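Local coordinates for protein HTH-type transcriptional regulator PrpR (Mycobacterium tuberculosis, PDB 6D2S) that regulates genes for short-chain fatty acid breakdown through the glyoxylate and methylcitrate cycles in Mycobacterium tuberculosis, the present chain holding its IrrE-like and C-terminal regions, at residues N16-D22 / L126-F130; A88-A92 / A131-L135; L136-F141 / T165-L170; P182-T188 / F261-C267. All blocks are in the same frame, centred on the assembly; numbering follows the deposited sequence.

Contact 1: residues N16-D22 / L126-F130. With NA (sodium ion), chain F.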
loop_
_atom_site.group_PDB
_atom_site.type_symbol
_atom_site.label_atom_id
_atom_site.label_comp_id
_atom_site.label_asym_id
_atom_site.label_seq_id
_atom_site.Cartn_x
_atom_site.Cartn_y
_atom_site.Cartn_z
ATOM N N ASN A 16 -9.711 -5.567 -4.891
ATOM C CA ASN A 16 -8.586 -4.957 -4.181
ATOM C C ASN A 16 -9.036 -3.816 -3.270
ATOM O O ASN A 16 -8.283 -2.867 -3.024
ATOM C CB ASN A 16 -7.517 -4.466 -5.162
ATOM C CG ASN A 16 -6.809 -5.610 -5.882
ATOM O OD1 ASN A 16 -6.614 -6.688 -5.321
ATOM N ND2 ASN A 16 -6.421 -5.375 -7.125
ATOM N N TYR A 17 -10.264 -3.897 -2.766
ATOM C CA TYR A 17 -10.834 -2.851 -1.923
ATOM C C TYR A 17 -11.671 -3.530 -0.846
ATOM O O TYR A 17 -12.578 -4.300 -1.166
ATOM C CB TYR A 17 -11.682 -1.868 -2.751
ATOM C CG TYR A 17 -12.463 -0.926 -1.861
ATOM C CD1 TYR A 17 -11.839 0.164 -1.264
ATOM C CD2 TYR A 17 -13.805 -1.146 -1.598
ATOM C CE1 TYR A 17 -12.537 1.011 -0.426
ATOM C CE2 TYR A 17 -14.520 -0.310 -0.753
ATOM C CZ TYR A 17 -13.871 0.769 -0.168
ATOM O OH TYR A 17 -14.560 1.600 0.675
ATOM N N ILE A 18 -11.358 -3.265 0.421
ATOM C CA ILE A 18 -11.991 -3.932 1.560
ATOM C C ILE A 18 -12.820 -2.882 2.289
ATOM O O ILE A 18 -12.303 -2.151 3.139
ATOM C CB ILE A 18 -10.956 -4.565 2.497
ATOM C CG1 ILE A 18 -9.923 -5.379 1.719
ATOM C CG2 ILE A 18 -11.661 -5.401 3.603
ATOM C CD1 ILE A 18 -10.508 -6.587 0.937
ATOM N N HIS A 19 -14.120 -2.817 1.980
ATOM C CA HIS A 19 -14.917 -1.650 2.355
ATOM C C HIS A 19 -14.961 -1.437 3.863
ATOM O O HIS A 19 -14.764 -0.316 4.349
ATOM C CB HIS A 19 -16.339 -1.781 1.805
ATOM C CG HIS A 19 -17.194 -0.585 2.086
ATOM N ND1 HIS A 19 -16.913 0.663 1.569
ATOM C CD2 HIS A 19 -18.304 -0.439 2.850
ATOM C CE1 HIS A 19 -17.828 1.524 1.984
ATOM N NE2 HIS A 19 -18.681 0.883 2.767
ATOM N N ASP A 20 -15.250 -2.491 4.630
ATOM C CA ASP A 20 -15.440 -2.284 6.064
ATOM C C ASP A 20 -14.162 -1.812 6.742
ATOM O O ASP A 20 -14.217 -1.008 7.679
ATOM C CB ASP A 20 -15.952 -3.565 6.728
ATOM C CG ASP A 20 -17.353 -3.931 6.285
ATOM O OD1 ASP A 20 -18.169 -3.014 6.052
ATOM O OD2 ASP A 20 -17.633 -5.140 6.150
ATOM N N LEU A 21 -13.001 -2.327 6.311
ATOM C CA LEU A 21 -11.737 -1.888 6.894
ATOM C C LEU A 21 -11.351 -0.506 6.405
ATOM O O LEU A 21 -10.810 0.300 7.168
ATOM C CB LEU A 21 -10.613 -2.858 6.547
ATOM C CG LEU A 21 -10.351 -4.068 7.413
ATOM C CD1 LEU A 21 -9.091 -4.748 6.855
ATOM C CD2 LEU A 21 -10.194 -3.664 8.879
ATOM N N ASP A 22 -11.575 -0.242 5.114
ATOM C CA ASP A 22 -11.277 1.071 4.563
ATOM C C ASP A 22 -12.093 2.143 5.282
ATOM O O ASP A 22 -11.560 3.186 5.682
ATOM C CB ASP A 22 -11.557 1.065 3.057
ATOM C CG ASP A 22 -10.639 1.997 2.285
ATOM O OD1 ASP A 22 -10.723 3.219 2.513
ATOM O OD2 ASP A 22 -9.829 1.502 1.473
ATOM N N LEU A 126 -4.545 -7.841 5.614
ATOM C CA LEU A 126 -5.650 -6.942 5.940
ATOM C C LEU A 126 -5.235 -5.895 6.966
ATOM O O LEU A 126 -5.664 -4.738 6.887
ATOM C CB LEU A 126 -6.853 -7.739 6.451
ATOM C CG LEU A 126 -7.515 -8.549 5.326
ATOM C CD1 LEU A 126 -8.425 -9.612 5.916
ATOM C CD2 LEU A 126 -8.285 -7.600 4.415
ATOM N N ALA A 127 -4.387 -6.263 7.929
ATOM C CA ALA A 127 -3.869 -5.245 8.840
ATOM C C ALA A 127 -3.012 -4.227 8.091
ATOM O O ALA A 127 -3.095 -3.019 8.357
ATOM C CB ALA A 127 -3.069 -5.893 9.976
ATOM N N ASN A 128 -2.165 -4.698 7.168
ATOM C CA ASN A 128 -1.411 -3.780 6.317
ATOM C C ASN A 128 -2.347 -2.924 5.478
ATOM O O ASN A 128 -2.090 -1.731 5.277
ATOM C CB ASN A 128 -0.463 -4.544 5.389
ATOM C CG ASN A 128 0.710 -5.152 6.116
ATOM O OD1 ASN A 128 1.124 -4.676 7.170
ATOM N ND2 ASN A 128 1.255 -6.210 5.551
ATOM N N TYR A 129 -3.404 -3.532 4.927
ATOM C CA TYR A 129 -4.392 -2.759 4.171
ATOM C C TYR A 129 -4.978 -1.639 5.025
ATOM O O TYR A 129 -5.085 -0.481 4.586
ATOM C CB TYR A 129 -5.508 -3.692 3.652
ATOM C CG TYR A 129 -6.575 -2.954 2.851
ATOM C CD1 TYR A 129 -7.563 -2.226 3.493
ATOM C CD2 TYR A 129 -6.576 -2.987 1.452
ATOM C CE1 TYR A 129 -8.530 -1.530 2.776
ATOM C CE2 TYR A 129 -7.536 -2.292 0.722
ATOM C CZ TYR A 129 -8.513 -1.571 1.394
ATOM O OH TYR A 129 -9.481 -0.888 0.685
ATOM N N PHE A 130 -5.399 -1.978 6.244
ATOM C CA PHE A 130 -5.922 -0.974 7.167
ATOM C C PHE A 130 -4.914 0.145 7.400
ATOM O O PHE A 130 -5.284 1.328 7.419
ATOM C CB PHE A 130 -6.292 -1.642 8.496
ATOM C CG PHE A 130 -6.767 -0.680 9.550
ATOM C CD1 PHE A 130 -8.116 -0.372 9.676
ATOM C CD2 PHE A 130 -5.858 -0.088 10.425
ATOM C CE1 PHE A 130 -8.554 0.505 10.662
ATOM C CE2 PHE A 130 -6.290 0.786 11.405
ATOM C CZ PHE A 130 -7.635 1.084 11.525
HETATM NA NA NA F . -19.812 -5.864 5.917
HETATM O O HOH W 1 -17.929 -7.748 4.566
#
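Leu21 and Phe130 mark the closest backbone approach, with CA atoms 5.9 Å apart, where the start of helix 19-31 meets the middle of helix 116-135. Tyr129 carries the contact. With CG anti to the backbone N (chi1 -180°), its ring reaches the turn at Ile18, the N-cap residue of helix 19-31. Ile18 N donates to Tyr129 OH at 3.0 Å along an almost straight line (166°). Ile18 CG1 sits over the middle of the same ring, a CH-pi contact 3.9 Å from the centroid, so the residue holds Tyr129 both by its amide and by its side chain. The N-terminal turn of helix 19-31 is thus pinned through its N-cap to helix 116-135 of the IrrE-like region. Tyr129 OH also gives a weak hydrogen bond to Asp22 OD2, the carboxylate and ring planes standing 71° apart. Asp22 OD2 is salt-bridged to Arg169 and Asp22 OD1 to Arg175; the two arginines probably stabilise the carboxylate as the charged acceptor of the hydroxyl. Tyr17 CD1 comes within 3.2 Å of the phenol oxygen, Tyr129 OH. Asn16 O, at the ring edge, is buried and has no polar partner in the model. Leu21 spreads its branches: CD1 lies 3.4 Å from Leu126 O, whereas CD2 meets Phe130 CD1. Asp20, which takes no part in this packing, binds a sodium ion through OD2 at 2.3 Å. Around this buried joint, Phe11 of helix 3-13 covers Ile18 and Leu126, Leu103 and Ile107 of helix 101-109 close over Leu21, and helix 84-99 backs Phe130 through Ala96.

Contact 2: residues A88-A92 / A131-L135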
loop_
_atom_site.group_PDB
_atom_site.type_symbol
_atom_site.label_atom_id
_atom_site.label_comp_id
_atom_site.label_asym_id
_atom_site.label_seq_id
_atom_site.Cartn_x
_atom_site.Cartn_y
_atom_site.Cartn_z
ATOM N N ALA A 88 4.437 5.449 11.359
ATOM C CA ALA A 88 2.979 5.467 11.395
ATOM C C ALA A 88 2.404 4.176 10.827
ATOM O O ALA A 88 1.456 3.606 11.387
ATOM C CB ALA A 88 2.448 6.668 10.609
ATOM N N PHE A 89 2.960 3.709 9.705
ATOM C CA PHE A 89 2.456 2.484 9.081
ATOM C C PHE A 89 2.531 1.298 10.038
ATOM O O PHE A 89 1.581 0.508 10.145
ATOM C CB PHE A 89 3.241 2.201 7.797
ATOM C CG PHE A 89 2.644 1.113 6.955
ATOM C CD1 PHE A 89 1.738 1.421 5.946
ATOM C CD2 PHE A 89 3.017 -0.198 7.151
ATOM C CE1 PHE A 89 1.204 0.420 5.154
ATOM C CE2 PHE A 89 2.480 -1.216 6.371
ATOM C CZ PHE A 89 1.578 -0.905 5.376
ATOM N N GLN A 90 3.644 1.169 10.756
ATOM C CA GLN A 90 3.782 0.081 11.720
ATOM C C GLN A 90 2.764 0.197 12.845
ATOM O O GLN A 90 2.186 -0.808 13.272
ATOM C CB GLN A 90 5.196 0.070 12.300
ATOM C CG GLN A 90 6.256 -0.271 11.285
ATOM C CD GLN A 90 5.979 -1.595 10.595
ATOM O OE1 GLN A 90 5.763 -2.613 11.254
ATOM N NE2 GLN A 90 6.003 -1.590 9.265
ATOM N N ILE A 91 2.573 1.409 13.376
ATOM C CA ILE A 91 1.651 1.593 14.490
ATOM C C ILE A 91 0.230 1.299 14.051
ATOM O O ILE A 91 -0.539 0.649 14.773
ATOM C CB ILE A 91 1.776 3.020 15.061
ATOM C CG1 ILE A 91 3.208 3.274 15.533
ATOM C CG2 ILE A 91 0.774 3.217 16.207
ATOM C CD1 ILE A 91 3.552 4.797 15.677
ATOM N N ALA A 92 -0.146 1.767 12.858
ATOM C CA ALA A 92 -1.499 1.522 12.380
ATOM C C ALA A 92 -1.716 0.050 12.053
ATOM O O ALA A 92 -2.834 -0.459 12.212
ATOM C CB ALA A 92 -1.786 2.406 11.150
ATOM N N ALA A 131 -3.640 -0.208 7.607
ATOM C CA ALA A 131 -2.632 0.819 7.867
ATOM C C ALA A 131 -2.510 1.769 6.683
ATOM O O ALA A 131 -2.438 2.987 6.859
ATOM C CB ALA A 131 -1.277 0.181 8.183
ATOM N N GLY A 132 -2.513 1.230 5.463
ATOM C CA GLY A 132 -2.516 2.093 4.289
ATOM C C GLY A 132 -3.741 2.987 4.223
ATOM O O GLY A 132 -3.652 4.147 3.815
ATOM N N ALA A 133 -4.906 2.457 4.602
ATOM C CA ALA A 133 -6.137 3.230 4.524
ATOM C C ALA A 133 -6.251 4.230 5.664
ATOM O O ALA A 133 -7.031 5.179 5.560
ATOM C CB ALA A 133 -7.358 2.307 4.516
ATOM N N PHE A 134 -5.475 4.049 6.735
ATOM C CA PHE A 134 -5.447 5.032 7.815
ATOM C C PHE A 134 -4.497 6.189 7.488
ATOM O O PHE A 134 -4.849 7.367 7.655
ATOM C CB PHE A 134 -5.030 4.336 9.119
ATOM C CG PHE A 134 -5.284 5.169 10.347
ATOM C CD1 PHE A 134 -4.442 6.224 10.667
ATOM C CD2 PHE A 134 -6.373 4.918 11.158
ATOM C CE1 PHE A 134 -4.682 7.015 11.782
ATOM C CE2 PHE A 134 -6.617 5.716 12.270
ATOM C CZ PHE A 134 -5.765 6.757 12.577
ATOM N N LEU A 135 -3.280 5.863 7.035
ATOM C CA LEU A 135 -2.324 6.891 6.621
ATOM C C LEU A 135 -2.831 7.695 5.435
ATOM O O LEU A 135 -2.497 8.879 5.294
ATOM C CB LEU A 135 -0.987 6.250 6.249
ATOM C CG LEU A 135 -0.016 6.041 7.413
ATOM C CD1 LEU A 135 -0.666 5.198 8.507
ATOM C CD2 LEU A 135 1.252 5.402 6.894
#
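Ala131 and Ala92 bring the two helices together, with their CB atoms 3.7 Å apart and their CA atoms at 4.7 Å. Ala131 CB serves two further neighbours. It lies 3.5 Å from Phe89 O, and it stands over the middle of the Phe89 ring, a CH-pi contact 4.0 Å from the centroid. Phe89 reaches this place because its CG is anti to the backbone N (chi1 -170°), which swings the ring alongside the end of helix 116-135. Gly132, next in the chain, offers its backbone: its N lies 3.8 Å from Phe89 CE1, approaching the ring obliquely. The short helical segments cross at 122°, their axes 8.7 Å apart at the closest point, a separation that the small alanines permit. Both belong to the IrrE N-terminal-like region, whose relatives include M78 peptidases of zincin-like fold; helix 84-99 probably corresponds to the helix that bears the HExxH motif in those enzymes, although here the helix as a whole lacks that motif. Phe134 adds a modest apolar touch, its CB facing Ala92 CB, while its side chain also touches Leu43 of helix 39-51 and Ala25 and Met28 of helix 19-31. Leu135, the last residue of its helix, splits its two methyl groups over helix 84-99. Leu135 CD1 rests 4.0 Å from Ala88 CB and touches Ala92 CB as well; Leu135 CD2 comes in near the plane of the Phe89 ring, at its edge, and lies 3.7 Å from Phe89 N.

Contact 3: residues L136-F141 / T165-L170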
loop_
_atom_site.group_PDB
_atom_site.type_symbol
_atom_site.label_atom_id
_atom_site.label_comp_id
_atom_site.label_asym_id
_atom_site.label_seq_id
_atom_site.Cartn_x
_atom_site.Cartn_y
_atom_site.Cartn_z
ATOM N N LEU A 136 -3.594 7.059 4.551
ATOM C CA LEU A 136 -4.074 7.682 3.323
ATOM C C LEU A 136 -5.590 7.543 3.308
ATOM O O LEU A 136 -6.152 6.709 2.582
ATOM C CB LEU A 136 -3.428 7.036 2.097
ATOM C CG LEU A 136 -1.899 7.005 2.183
ATOM C CD1 LEU A 136 -1.313 6.063 1.103
ATOM C CD2 LEU A 136 -1.341 8.433 2.054
ATOM N N PRO A 137 -6.281 8.333 4.125
ATOM C CA PRO A 137 -7.737 8.185 4.241
ATOM C C PRO A 137 -8.408 8.425 2.896
ATOM O O PRO A 137 -8.047 9.340 2.150
ATOM C CB PRO A 137 -8.125 9.245 5.286
ATOM C CG PRO A 137 -6.985 10.212 5.303
ATOM C CD PRO A 137 -5.756 9.380 5.021
ATOM N N TYR A 138 -9.424 7.608 2.609
ATOM C CA TYR A 138 -9.870 7.426 1.228
ATOM C C TYR A 138 -10.230 8.742 0.541
ATOM O O TYR A 138 -9.687 9.064 -0.523
ATOM C CB TYR A 138 -11.060 6.452 1.180
ATOM C CG TYR A 138 -11.327 5.937 -0.218
ATOM C CD1 TYR A 138 -11.949 6.750 -1.169
ATOM C CD2 TYR A 138 -10.944 4.653 -0.592
ATOM C CE1 TYR A 138 -12.183 6.299 -2.457
ATOM C CE2 TYR A 138 -11.177 4.188 -1.895
ATOM C CZ TYR A 138 -11.800 5.021 -2.814
ATOM O OH TYR A 138 -12.038 4.569 -4.094
ATOM N N ARG A 139 -11.196 9.490 1.089
ATOM C CA ARG A 139 -11.695 10.647 0.357
ATOM C C ARG A 139 -10.616 11.710 0.211
ATOM O O ARG A 139 -10.482 12.335 -0.848
ATOM C CB ARG A 139 -12.929 11.234 1.052
ATOM C CG ARG A 139 -14.177 10.368 0.965
ATOM C CD ARG A 139 -15.373 11.108 1.541
ATOM N NE ARG A 139 -16.592 10.308 1.515
ATOM C CZ ARG A 139 -17.763 10.714 1.999
ATOM N NH1 ARG A 139 -17.876 11.916 2.549
ATOM N NH2 ARG A 139 -18.822 9.918 1.935
ATOM N N GLU A 140 -9.852 11.942 1.275
ATOM C CA GLU A 140 -8.773 12.919 1.208
ATOM C C GLU A 140 -7.717 12.495 0.195
ATOM O O GLU A 140 -7.231 13.319 -0.591
ATOM C CB GLU A 140 -8.150 13.101 2.598
ATOM C CG GLU A 140 -6.971 14.060 2.610
ATOM C CD GLU A 140 -6.393 14.281 4.006
ATOM O OE1 GLU A 140 -7.108 14.039 5.003
ATOM O OE2 GLU A 140 -5.220 14.689 4.096
ATOM N N PHE A 141 -7.335 11.216 0.209
ATOM C CA PHE A 141 -6.316 10.730 -0.713
ATOM C C PHE A 141 -6.815 10.763 -2.153
ATOM O O PHE A 141 -6.085 11.179 -3.067
ATOM C CB PHE A 141 -5.903 9.309 -0.314
ATOM C CG PHE A 141 -4.832 8.730 -1.183
ATOM C CD1 PHE A 141 -3.523 9.181 -1.081
ATOM C CD2 PHE A 141 -5.131 7.714 -2.099
ATOM C CE1 PHE A 141 -2.517 8.644 -1.895
ATOM C CE2 PHE A 141 -4.137 7.174 -2.905
ATOM C CZ PHE A 141 -2.831 7.642 -2.809
ATOM N N THR A 165 4.110 2.780 -1.171
ATOM C CA THR A 165 2.920 2.955 -0.340
ATOM C C THR A 165 1.849 3.740 -1.088
ATOM O O THR A 165 0.669 3.378 -1.047
ATOM C CB THR A 165 3.301 3.649 0.972
ATOM O OG1 THR A 165 4.331 2.891 1.621
ATOM C CG2 THR A 165 2.095 3.764 1.915
ATOM N N VAL A 166 2.251 4.802 -1.795
ATOM C CA VAL A 166 1.312 5.537 -2.648
ATOM C C VAL A 166 0.764 4.630 -3.743
ATOM O O VAL A 166 -0.445 4.598 -3.993
ATOM C CB VAL A 166 1.985 6.778 -3.263
ATOM C CG1 VAL A 166 1.018 7.474 -4.236
ATOM C CG2 VAL A 166 2.456 7.761 -2.165
ATOM N N CYS A 167 1.652 3.917 -4.446
ATOM C CA CYS A 167 1.205 3.076 -5.563
ATOM C C CYS A 167 0.205 2.035 -5.092
ATOM O O CYS A 167 -0.824 1.798 -5.737
ATOM C CB CYS A 167 2.385 2.377 -6.231
ATOM S SG CYS A 167 3.427 3.428 -7.197
ATOM N N HIS A 168 0.504 1.370 -3.980
ATOM C CA HIS A 168 -0.433 0.367 -3.505
ATOM C C HIS A 168 -1.777 0.999 -3.188
ATOM O O HIS A 168 -2.828 0.468 -3.569
ATOM C CB HIS A 168 0.112 -0.376 -2.287
ATOM C CG HIS A 168 -0.745 -1.538 -1.895
ATOM N ND1 HIS A 168 -1.863 -1.399 -1.101
ATOM C CD2 HIS A 168 -0.682 -2.848 -2.232
ATOM C CE1 HIS A 168 -2.442 -2.577 -0.949
ATOM N NE2 HIS A 168 -1.745 -3.473 -1.626
ATOM N N ARG A 169 -1.777 2.154 -2.518
ATOM C CA ARG A 169 -3.056 2.789 -2.208
ATOM C C ARG A 169 -3.812 3.182 -3.477
ATOM O O ARG A 169 -5.041 3.034 -3.549
ATOM C CB ARG A 169 -2.849 4.013 -1.313
ATOM C CG ARG A 169 -4.154 4.604 -0.822
ATOM C CD ARG A 169 -4.841 3.678 0.207
ATOM N NE ARG A 169 -5.943 4.346 0.920
ATOM C CZ ARG A 169 -7.185 3.866 1.028
ATOM N NH1 ARG A 169 -7.524 2.721 0.442
ATOM N NH2 ARG A 169 -8.099 4.534 1.735
ATOM N N LEU A 170 -3.112 3.711 -4.481
ATOM C CA LEU A 170 -3.801 4.054 -5.725
ATOM C C LEU A 170 -4.491 2.826 -6.318
ATOM O O LEU A 170 -5.591 2.927 -6.882
ATOM C CB LEU A 170 -2.817 4.666 -6.733
ATOM C CG LEU A 170 -2.287 6.071 -6.419
ATOM C CD1 LEU A 170 -1.130 6.435 -7.357
ATOM C CD2 LEU A 170 -3.417 7.099 -6.565
#
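Leu136 and Arg169 form the tight centre. Arg169 NE and NH2 both donate to Leu136 O, at 2.9 and 3.0 Å, a side-on grip on one atom lying in the guanidinium plane, with both donors in the carbonyl plane. The arginine chain, bent at chi2 (70°), is flanked from different sides by two apolar groups: Leu136 CD1 lies 3.5 Å from Arg169 CB, and Arg169 CG stands over a face of the Phe141 ring, 3.3 Å from Phe141 CE2. Tyr138 crosses the guanidinium steeply, planes 80° apart, with Tyr138 CB 3.6 Å from Arg169 NH2; its hydroxyl is bonded to Gln178 O. Packing is slacker toward Thr165 and Val166, where Val166 CG1 stays 4.1 Å from Phe141 CZ. Leu170 CD2 comes closer to that ring, while Arg139, whose CB points away from 165-170, is exposed to solvent. Leu136 is the first residue past helix 116-135 and Pro137 the N-cap of helix 138-147, so Arg169 ties helix 163-170 to the joint between two helices of the IrrE-like region. A cation beside a carbonyl just past a helix C-terminus is probably favourable, and Asp22, bound to NH1, balances the buried charge.

Contact 4: residues P182-T188 / F261-C267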
loop_
_atom_site.group_PDB
_atom_site.type_symbol
_atom_site.label_atom_id
_atom_site.label_comp_id
_atom_site.label_asym_id
_atom_site.label_seq_id
_atom_site.Cartn_x
_atom_site.Cartn_y
_atom_site.Cartn_z
ATOM N N PRO A 182 -8.561 2.908 -12.483
ATOM C CA PRO A 182 -8.264 1.490 -12.217
ATOM C C PRO A 182 -6.850 1.151 -12.668
ATOM O O PRO A 182 -6.513 1.305 -13.845
ATOM C CB PRO A 182 -9.316 0.738 -13.050
ATOM C CG PRO A 182 -10.191 1.770 -13.661
ATOM C CD PRO A 182 -9.525 3.090 -13.579
ATOM N N PHE A 183 -6.015 0.703 -11.732
ATOM C CA PHE A 183 -4.618 0.393 -12.018
ATOM C C PHE A 183 -4.344 -1.100 -11.890
ATOM O O PHE A 183 -4.977 -1.798 -11.094
ATOM C CB PHE A 183 -3.661 1.120 -11.066
ATOM C CG PHE A 183 -3.550 2.603 -11.294
ATOM C CD1 PHE A 183 -2.883 3.104 -12.405
ATOM C CD2 PHE A 183 -4.072 3.498 -10.358
ATOM C CE1 PHE A 183 -2.758 4.470 -12.594
ATOM C CE2 PHE A 183 -3.945 4.866 -10.534
ATOM C CZ PHE A 183 -3.289 5.354 -11.655
ATOM N N ILE A 184 -3.383 -1.580 -12.691
ATOM C CA ILE A 184 -2.653 -2.810 -12.402
ATOM C C ILE A 184 -1.420 -2.434 -11.598
ATOM O O ILE A 184 -0.639 -1.573 -12.021
ATOM C CB ILE A 184 -2.237 -3.532 -13.696
ATOM C CG1 ILE A 184 -3.451 -3.912 -14.543
ATOM C CG2 ILE A 184 -1.354 -4.741 -13.368
ATOM C CD1 ILE A 184 -3.077 -4.306 -15.958
ATOM N N PHE A 185 -1.237 -3.071 -10.446
ATOM C CA PHE A 185 -0.066 -2.836 -9.607
ATOM C C PHE A 185 0.931 -3.974 -9.806
ATOM O O PHE A 185 0.560 -5.149 -9.725
ATOM C CB PHE A 185 -0.484 -2.719 -8.140
ATOM C CG PHE A 185 0.661 -2.646 -7.167
ATOM C CD1 PHE A 185 1.239 -3.805 -6.661
ATOM C CD2 PHE A 185 1.138 -1.424 -6.731
ATOM C CE1 PHE A 185 2.286 -3.739 -5.751
ATOM C CE2 PHE A 185 2.179 -1.350 -5.809
ATOM C CZ PHE A 185 2.756 -2.506 -5.323
ATOM N N VAL A 186 2.187 -3.631 -10.086
ATOM C CA VAL A 186 3.230 -4.624 -10.319
ATOM C C VAL A 186 4.439 -4.280 -9.465
ATOM O O VAL A 186 4.922 -3.142 -9.487
ATOM C CB VAL A 186 3.636 -4.706 -11.805
ATOM C CG1 VAL A 186 4.831 -5.657 -11.972
ATOM C CG2 VAL A 186 2.469 -5.173 -12.650
ATOM N N ARG A 187 4.925 -5.261 -8.719
ATOM C CA ARG A 187 6.167 -5.147 -7.974
ATOM C C ARG A 187 7.077 -6.302 -8.365
ATOM O O ARG A 187 6.621 -7.440 -8.505
ATOM C CB ARG A 187 5.916 -5.164 -6.466
ATOM C CG ARG A 187 7.187 -5.070 -5.651
ATOM C CD ARG A 187 6.900 -5.105 -4.167
ATOM N NE ARG A 187 6.088 -6.256 -3.786
ATOM C CZ ARG A 187 6.535 -7.507 -3.756
ATOM N NH1 ARG A 187 7.788 -7.772 -4.100
ATOM N NH2 ARG A 187 5.730 -8.492 -3.387
ATOM N N THR A 188 8.362 -6.007 -8.543
ATOM C CA THR A 188 9.326 -7.027 -8.922
ATOM C C THR A 188 10.655 -6.732 -8.247
ATOM O O THR A 188 10.979 -5.576 -7.966
ATOM C CB THR A 188 9.520 -7.083 -10.445
ATOM O OG1 THR A 188 10.469 -8.103 -10.774
ATOM C CG2 THR A 188 10.034 -5.753 -10.967
ATOM N N PHE A 261 13.692 -3.172 -5.038
ATOM C CA PHE A 261 12.489 -3.489 -5.786
ATOM C C PHE A 261 12.219 -2.404 -6.816
ATOM O O PHE A 261 12.670 -1.261 -6.691
ATOM C CB PHE A 261 11.267 -3.625 -4.858
ATOM C CG PHE A 261 11.407 -4.705 -3.817
ATOM C CD1 PHE A 261 10.995 -6.003 -4.084
ATOM C CD2 PHE A 261 11.948 -4.423 -2.573
ATOM C CE1 PHE A 261 11.122 -7.000 -3.126
ATOM C CE2 PHE A 261 12.076 -5.414 -1.611
ATOM C CZ PHE A 261 11.663 -6.703 -1.889
ATOM N N ALA A 262 11.471 -2.783 -7.843
ATOM C CA ALA A 262 10.835 -1.839 -8.744
ATOM C C ALA A 262 9.335 -2.017 -8.609
ATOM O O ALA A 262 8.845 -3.143 -8.478
ATOM C CB ALA A 262 11.267 -2.051 -10.194
ATOM N N VAL A 263 8.610 -0.907 -8.649
ATOM C CA VAL A 263 7.163 -0.914 -8.499
ATOM C C VAL A 263 6.562 -0.055 -9.598
ATOM O O VAL A 263 7.131 0.973 -9.976
ATOM C CB VAL A 263 6.749 -0.415 -7.100
ATOM C CG1 VAL A 263 5.279 -0.040 -7.072
ATOM C CG2 VAL A 263 7.060 -1.487 -6.065
ATOM N N GLY A 264 5.426 -0.487 -10.130
ATOM C CA GLY A 264 4.808 0.234 -11.221
ATOM C C GLY A 264 3.301 0.144 -11.175
ATOM O O GLY A 264 2.721 -0.740 -10.535
ATOM N N LEU A 265 2.678 1.091 -11.868
ATOM C CA LEU A 265 1.244 1.128 -12.088
ATOM C C LEU A 265 0.984 1.210 -13.581
ATOM O O LEU A 265 1.655 1.963 -14.293
ATOM C CB LEU A 265 0.597 2.339 -11.407
ATOM C CG LEU A 265 0.619 2.355 -9.886
ATOM C CD1 LEU A 265 0.096 3.701 -9.401
ATOM C CD2 LEU A 265 -0.235 1.206 -9.355
ATOM N N GLY A 266 -0.007 0.469 -14.040
ATOM C CA GLY A 266 -0.465 0.580 -15.416
ATOM C C GLY A 266 -1.960 0.800 -15.454
ATOM O O GLY A 266 -2.712 0.165 -14.714
ATOM N N CYS A 267 -2.389 1.718 -16.315
ATOM C CA CYS A 267 -3.814 1.958 -16.505
ATOM C C CYS A 267 -4.133 1.963 -17.990
ATOM O O CYS A 267 -3.266 2.207 -18.834
ATOM C CB CYS A 267 -4.283 3.281 -15.872
ATOM S SG CYS A 267 -3.610 4.804 -16.596
#
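Phe183 and Leu265 meet on one face of an antiparallel pair of strands whose axes run at 157° to each other. The hydrogen-bonded pairs are Ile184 with Gly266, Val186 with Gly264 and Thr188 with Ala262, each giving two backbone bonds, such as Ile184 N to Gly266 O at 2.8 Å. Along the Phe183 side chain, CB begins 3.8 Å from Leu265 CD2. CG then passes the same leucine, and Phe183 CD1 lies 3.7 Å from Leu265 CB, with Gly266 O near the ring plane at its edge. Phe183 CE1 meets Cys267 CB at 3.8 Å, with Cys267 SG oblique to the ring, a sulfur-aromatic contact. Over the ring centre stands Leu265 CD1, a CH-pi contact 4.1 Å from the centroid. Farther along this face, Phe185 CE2 packs 3.6 Å from Val263 CG1. Arg187 is bent at chi3 (53°), which lays its guanidinium beside Phe261, planes 85° apart and Arg187 NH1 3.6 Å from Phe261 CE1. The strand order 194-198, 183-189, 261-268, 239-247, 228-233 matches the 2-1-5-4-3 sheet of GAF domains, consistent with the family of this C-terminal region, and puts 261-268 at its centre. Across on the face of Ile184 and Val186, Trp242 of strand 239-247 touches both residues, and Gly264 and Gly266 bring no side chain between them. Phe183 O also accepts from Ser199, a sodium ligand. Backbone bonds thus set the register, while apolar Phe183 and Leu265 pack against Leu170, and Phe185 and Val263 against Cys167, of helix 163-170.

From the N terminus, contact 1 closes a loop of just over a hundred residues by bringing 16-22 to helix 116-135. Contact 2 opens inside that loop at 88-92 and closes beyond it at 131-135, so the two cross and share one helix. Contact 3 follows in series, closing the short helical excursion from 136-141 to 165-170; its Arg169 is salt-bridged to Asp22 of contact 1 and packs on Ala133 of contact 2. Contact 4 comes last, closing the 72 residues between 182-188 and 261-267. Contacts 3 and 4 touch where Leu170 and Cys167 meet Leu265, joining the IrrE-like helices to the C-terminal sheet. Contacts 2 and 4 remain apart.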